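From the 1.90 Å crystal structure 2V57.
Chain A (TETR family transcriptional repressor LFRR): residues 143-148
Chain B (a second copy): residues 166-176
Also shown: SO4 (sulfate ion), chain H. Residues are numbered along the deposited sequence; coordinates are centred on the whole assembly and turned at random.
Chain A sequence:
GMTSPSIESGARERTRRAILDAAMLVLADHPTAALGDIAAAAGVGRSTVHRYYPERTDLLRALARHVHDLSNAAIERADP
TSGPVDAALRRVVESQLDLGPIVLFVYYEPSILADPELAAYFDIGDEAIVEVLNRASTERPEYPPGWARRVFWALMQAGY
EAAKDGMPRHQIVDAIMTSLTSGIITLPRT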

ATOM      1  N   TYR A 143       3.280  13.620  17.829  1.00 59.20           N
ATOM      2  CA  TYR A 143       3.354  12.976  16.525  1.00 53.86           C
ATOM      3  C   TYR A 143       4.704  13.212  15.862  1.00 49.80           C
ATOM      4  O   TYR A 143       5.090  14.354  15.620  1.00 47.43           O
ATOM      5  CB  TYR A 143       2.241  13.483  15.607  1.00 53.82           C
ATOM      6  CG  TYR A 143       0.917  12.760  15.752  1.00 51.42           C
ATOM      7  CD1 TYR A 143       0.832  11.385  15.572  1.00 54.83           C
ATOM      8  CD2 TYR A 143      -0.249  13.457  16.042  1.00 49.98           C
ATOM      9  CE1 TYR A 143      -0.376  10.720  15.690  1.00 50.44           C
ATOM     10  CE2 TYR A 143      -1.461  12.801  16.164  1.00 47.02           C
ATOM     11  CZ  TYR A 143      -1.520  11.433  15.984  1.00 48.31           C
ATOM     12  OH  TYR A 143      -2.722  10.771  16.096  1.00 44.19           O
ATOM     13  N   PRO A 144       5.418  12.120  15.552  1.00 49.98           N
ATOM     14  CA  PRO A 144       6.740  12.154  14.922  1.00 52.95           C
ATOM     15  C   PRO A 144       6.735  12.985  13.646  1.00 59.95           C
ATOM     16  O   PRO A 144       5.665  13.338  13.150  1.00 59.50           O
ATOM     17  CB  PRO A 144       6.999  10.687  14.584  1.00 56.75           C
ATOM     18  CG  PRO A 144       6.173   9.914  15.552  1.00 57.79           C
ATOM     19  CD  PRO A 144       4.941  10.743  15.770  1.00 54.39           C
ATOM     20  N   PRO A 145       7.927  13.291  13.113  1.00 63.77           N
ATOM     21  CA  PRO A 145       8.068  14.087  11.888  1.00 60.91           C
ATOM     22  C   PRO A 145       7.276  13.516  10.716  1.00 53.09           C
ATOM     23  O   PRO A 145       7.472  12.353  10.346  1.00 48.75           O
ATOM     24  CB  PRO A 145       9.575  13.985  11.584  1.00 61.80           C
ATOM     25  CG  PRO A 145      10.037  12.781  12.377  1.00 60.65           C
ATOM     26  CD  PRO A 145       9.246  12.899  13.634  1.00 63.42           C
ATOM     27  N   GLY A 146       6.395  14.332  10.142  1.00 49.10           N
ATOM     28  CA  GLY A 146       5.697  13.971   8.917  1.00 40.94           C
ATOM     29  C   GLY A 146       4.696  12.839   9.079  1.00 34.95           C
ATOM     30  O   GLY A 146       4.301  12.187   8.106  1.00 26.92           O
ATOM     31  N   TRP A 147       4.275  12.597  10.315  1.00 33.63           N
ATOM     32  CA  TRP A 147       3.359  11.492  10.561  1.00 27.34           C
ATOM     33  C   TRP A 147       1.958  11.809  10.030  1.00 23.58           C
ATOM     34  O   TRP A 147       1.355  10.980   9.361  1.00 24.53           O
ATOM     35  CB  TRP A 147       3.307  11.113  12.042  1.00 25.33           C
ATOM     36  CG  TRP A 147       2.407   9.948  12.272  1.00 22.98           C
ATOM     37  CD1 TRP A 147       1.166   9.975  12.827  1.00 17.36           C
ATOM     38  CD2 TRP A 147       2.663   8.581  11.912  1.00 24.32           C
ATOM     39  NE1 TRP A 147       0.638   8.707  12.862  1.00 24.35           N
ATOM     40  CE2 TRP A 147       1.533   7.831  12.299  1.00 22.25           C
ATOM     41  CE3 TRP A 147       3.742   7.917  11.317  1.00 25.54           C
ATOM     42  CZ2 TRP A 147       1.441   6.445  12.099  1.00 24.94           C
ATOM     43  CZ3 TRP A 147       3.653   6.531  11.116  1.00 21.84           C
ATOM     44  CH2 TRP A 147       2.506   5.816  11.506  1.00 24.56           C
ATOM     45  N   ALA A 148       1.451  13.003  10.333  1.00 19.85           N
ATOM     46  CA  ALA A 148       0.119  13.407   9.878  1.00 27.17           C
ATOM     47  C   ALA A 148      -0.010  13.215   8.375  1.00 21.83           C
ATOM     48  O   ALA A 148      -1.014  12.705   7.891  1.00 19.03           O
ATOM     49  CB  ALA A 148      -0.163  14.873  10.256  1.00 28.38           C
TER
ATOM     50  N   GLY B 166      14.071   6.066   9.380  1.00 50.96           N
ATOM     51  CA  GLY B 166      14.814   6.271  10.609  1.00 45.85           C
ATOM     52  C   GLY B 166      14.001   6.570  11.855  1.00 47.79           C
ATOM     53  O   GLY B 166      14.568   6.917  12.893  1.00 49.90           O
ATOM     54  N   MET B 167      12.681   6.448  11.777  1.00 46.03           N
ATOM     55  CA  MET B 167      11.861   6.646  12.971  1.00 40.46           C
ATOM     56  C   MET B 167      12.035   5.435  13.883  1.00 37.57           C
ATOM     57  O   MET B 167      12.005   4.296  13.420  1.00 36.23           O
ATOM     58  CB  MET B 167      10.387   6.862  12.615  1.00 34.09           C
ATOM     59  CG  MET B 167       9.555   7.435  13.762  1.00 36.79           C
ATOM     60  SD  MET B 167       7.834   7.820  13.331  1.00 47.53           S
ATOM     61  CE  MET B 167       8.090   9.000  12.007  1.00 45.99           C
ATOM     62  N   PRO B 168      12.254   5.681  15.184  1.00 40.20           N
ATOM     63  CA  PRO B 168      12.452   4.603  16.159  1.00 38.19           C
ATOM     64  C   PRO B 168      11.190   3.771  16.373  1.00 35.98           C
ATOM     65  O   PRO B 168      10.080   4.311  16.395  1.00 34.32           O
ATOM     66  CB  PRO B 168      12.808   5.359  17.452  1.00 39.46           C
ATOM     67  CG  PRO B 168      13.272   6.705  16.998  1.00 42.94           C
ATOM     68  CD  PRO B 168      12.448   7.011  15.785  1.00 43.07           C
ATOM     69  N   ARG B 169      11.382   2.467  16.549  1.00 33.50           N
ATOM     70  CA  ARG B 169      10.287   1.520  16.721  1.00 35.02           C
ATOM     71  C   ARG B 169       9.253   2.001  17.736  1.00 36.82           C
ATOM     72  O   ARG B 169       8.063   2.060  17.427  1.00 28.14           O
ATOM     73  CB  ARG B 169      10.839   0.152  17.131  1.00 30.82           C
ATOM     74  CG  ARG B 169       9.793  -0.939  17.382  1.00 32.38           C
ATOM     75  CD  ARG B 169      10.484  -2.171  17.958  1.00 34.52           C
ATOM     76  NE  ARG B 169       9.616  -3.339  18.091  1.00 38.61           N
ATOM     77  CZ  ARG B 169       9.101  -3.758  19.246  1.00 43.57           C
ATOM     78  NH1 ARG B 169       9.366  -3.100  20.368  1.00 42.79           N
ATOM     79  NH2 ARG B 169       8.323  -4.831  19.281  1.00 43.15           N
ATOM     80  N   HIS B 170       9.703   2.354  18.940  1.00 37.74           N
ATOM     81  CA  HIS B 170       8.772   2.704  20.010  1.00 38.45           C
ATOM     82  C   HIS B 170       7.867   3.869  19.626  1.00 33.26           C
ATOM     83  O   HIS B 170       6.688   3.888  19.990  1.00 29.52           O
ATOM     84  CB  HIS B 170       9.516   3.029  21.307  1.00 44.80           C
ATOM     85  CG  HIS B 170       8.612   3.261  22.478  1.00 56.76           C
ATOM     86  ND1 HIS B 170       8.157   4.512  22.833  1.00 63.74           N
ATOM     87  CD2 HIS B 170       8.074   2.399  23.376  1.00 62.36           C
ATOM     88  CE1 HIS B 170       7.380   4.414  23.897  1.00 64.52           C
ATOM     89  NE2 HIS B 170       7.313   3.141  24.248  1.00 64.41           N
ATOM     90  N   GLN B 171       8.430   4.828  18.895  1.00 31.28           N
ATOM     91  CA  GLN B 171       7.723   6.030  18.463  1.00 29.28           C
ATOM     92  C   GLN B 171       6.692   5.733  17.370  1.00 22.50           C
ATOM     93  O   GLN B 171       5.618   6.321  17.351  1.00 22.00           O
ATOM     94  CB  GLN B 171       8.736   7.056  17.956  1.00 39.69           C
ATOM     95  CG  GLN B 171       8.284   8.499  18.002  1.00 51.11           C
ATOM     96  CD  GLN B 171       9.332   9.424  17.414  1.00 55.54           C
ATOM     97  OE1 GLN B 171      10.397   8.974  16.989  1.00 55.76           O
ATOM     98  NE2 GLN B 171       9.033  10.716  17.379  1.00 58.88           N
ATOM     99  N   ILE B 172       7.031   4.829  16.456  1.00 23.01           N
ATOM    100  CA  ILE B 172       6.094   4.377  15.445  1.00 23.41           C
ATOM    101  C   ILE B 172       4.905   3.670  16.094  1.00 24.17           C
ATOM    102  O   ILE B 172       3.755   3.864  15.695  1.00 23.56           O
ATOM    103  CB  ILE B 172       6.783   3.435  14.421  1.00 21.48           C
ATOM    104  CG1 ILE B 172       7.857   4.213  13.651  1.00 25.15           C
ATOM    105  CG2 ILE B 172       5.756   2.825  13.457  1.00 17.41           C
ATOM    106  CD1 ILE B 172       8.742   3.348  12.774  1.00 26.39           C
ATOM    107  N   VAL B 173       5.179   2.848  17.097  1.00 23.47           N
ATOM    108  CA  VAL B 173       4.100   2.142  17.778  1.00 24.99           C
ATOM    109  C   VAL B 173       3.168   3.143  18.470  1.00 27.19           C
ATOM    110  O   VAL B 173       1.947   3.077  18.311  1.00 25.47           O
ATOM    111  CB  VAL B 173       4.638   1.077  18.738  1.00 27.92           C
ATOM    112  CG1 VAL B 173       3.511   0.461  19.562  1.00 34.61           C
ATOM    113  CG2 VAL B 173       5.374  -0.000  17.953  1.00 22.77           C
ATOM    114  N   ASP B 174       3.740   4.099  19.194  1.00 25.01           N
ATOM    115  CA  ASP B 174       2.938   5.163  19.805  1.00 26.74           C
ATOM    116  C   ASP B 174       2.071   5.913  18.780  1.00 26.05           C
ATOM    117  O   ASP B 174       0.920   6.226  19.051  1.00 24.82           O
ATOM    118  CB  ASP B 174       3.823   6.184  20.519  1.00 27.87           C
ATOM    119  CG  ASP B 174       4.471   5.632  21.779  1.00 35.50           C
ATOM    120  OD1 ASP B 174       4.182   4.476  22.175  1.00 32.85           O
ATOM    121  OD2 ASP B 174       5.283   6.368  22.370  1.00 37.91           O
ATOM    122  N   ALA B 175       2.649   6.240  17.624  1.00 24.84           N
ATOM    123  CA  ALA B 175       1.929   7.001  16.605  1.00 24.11           C
ATOM    124  C   ALA B 175       0.807   6.176  15.998  1.00 22.18           C
ATOM    125  O   ALA B 175      -0.310   6.667  15.813  1.00 22.46           O
ATOM    126  CB  ALA B 175       2.886   7.498  15.514  1.00 18.49           C
ATOM    127  N   ILE B 176       1.093   4.918  15.679  1.00 21.40           N
ATOM    128  CA  ILE B 176       0.050   4.063  15.142  1.00 18.74           C
ATOM    129  C   ILE B 176      -1.070   3.945  16.177  1.00 24.16           C
ATOM    130  O   ILE B 176      -2.243   4.093  15.844  1.00 22.70           O
ATOM    131  CB  ILE B 176       0.578   2.683  14.752  1.00 20.83           C
ATOM    132  CG1 ILE B 176       1.495   2.804  13.523  1.00 20.42           C
ATOM    133  CG2 ILE B 176      -0.585   1.716  14.462  1.00 22.72           C
ATOM    134  CD1 ILE B 176       2.195   1.469  13.184  1.00 24.82           C
TER
HETATM  135  S   SO4 H1188      11.459  -0.313  21.380  1.00 79.08           S
HETATM  136  O1  SO4 H1188      10.153  -0.455  20.740  1.00 83.61           O
HETATM  137  O2  SO4 H1188      12.148   0.848  20.815  1.00 75.40           O
HETATM  138  O3  SO4 H1188      11.263  -0.127  22.817  1.00 76.24           O
HETATM  139  O4  SO4 H1188      12.245  -1.526  21.146  1.00 77.40           O

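A turn from one copy of the LFRR repressor packs against a helix from the other. In chain A, P144(A) to W147(A) form a type II beta turn, closed by a hydrogen bond from W147(A) N to P144(A) O at 3.2 Å. G146(A) has the positive phi that this turn needs, and it occupies the N-cap position, right before the helix that begins at W147(A). In chain B, P168(B) is the N-cap of a helix running on from R169(B). No hydrogen bond joins the two stretches. The contact is mainly apolar and buries 383 Å² in all.

W147(A) has the largest covered area. Its side chain is t at chi1 and lays one face of the indole on A175(B). The CB of A175(B) sits 3.6 Å from the centroid of the five-membered ring of W147(A), 16° off the normal, a CH-pi contact. A175(B) has no side-chain atom beyond CB, and that methyl lies directly against the ring. Further along the indole, W147(A) CH2 lies 3.8 Å from I176(B) CG1. The polar atom NE1 is hydrogen-bonded elsewhere in the structure.

P144(A) is nearly as well covered. Its CB meets M167(B) SD at 3.2 Å, a tight contact. Its CD lies 3.8 Å from A175(B) CB, so the methyl touches both the proline and the indole. The same P144(A) CB is 3.5 Å from Q171(B) NE2, but carbon offers that amide no acceptor. M167(B) also reaches P145(A), with CE 4.3 Å from the proline CG.

A175(B) is thus the central residue on the helix side. Y143(A) adds a lighter contact: its CA-to-CB bond points away, but the ring comes back, and CD1 lies 4.4 Å from A175(B) CB.

The sulfate binds apart from this contact. R169(B) NH1 donates a hydrogen bond to its O1 at 2.8 Å, with opposite charges favouring the pairing.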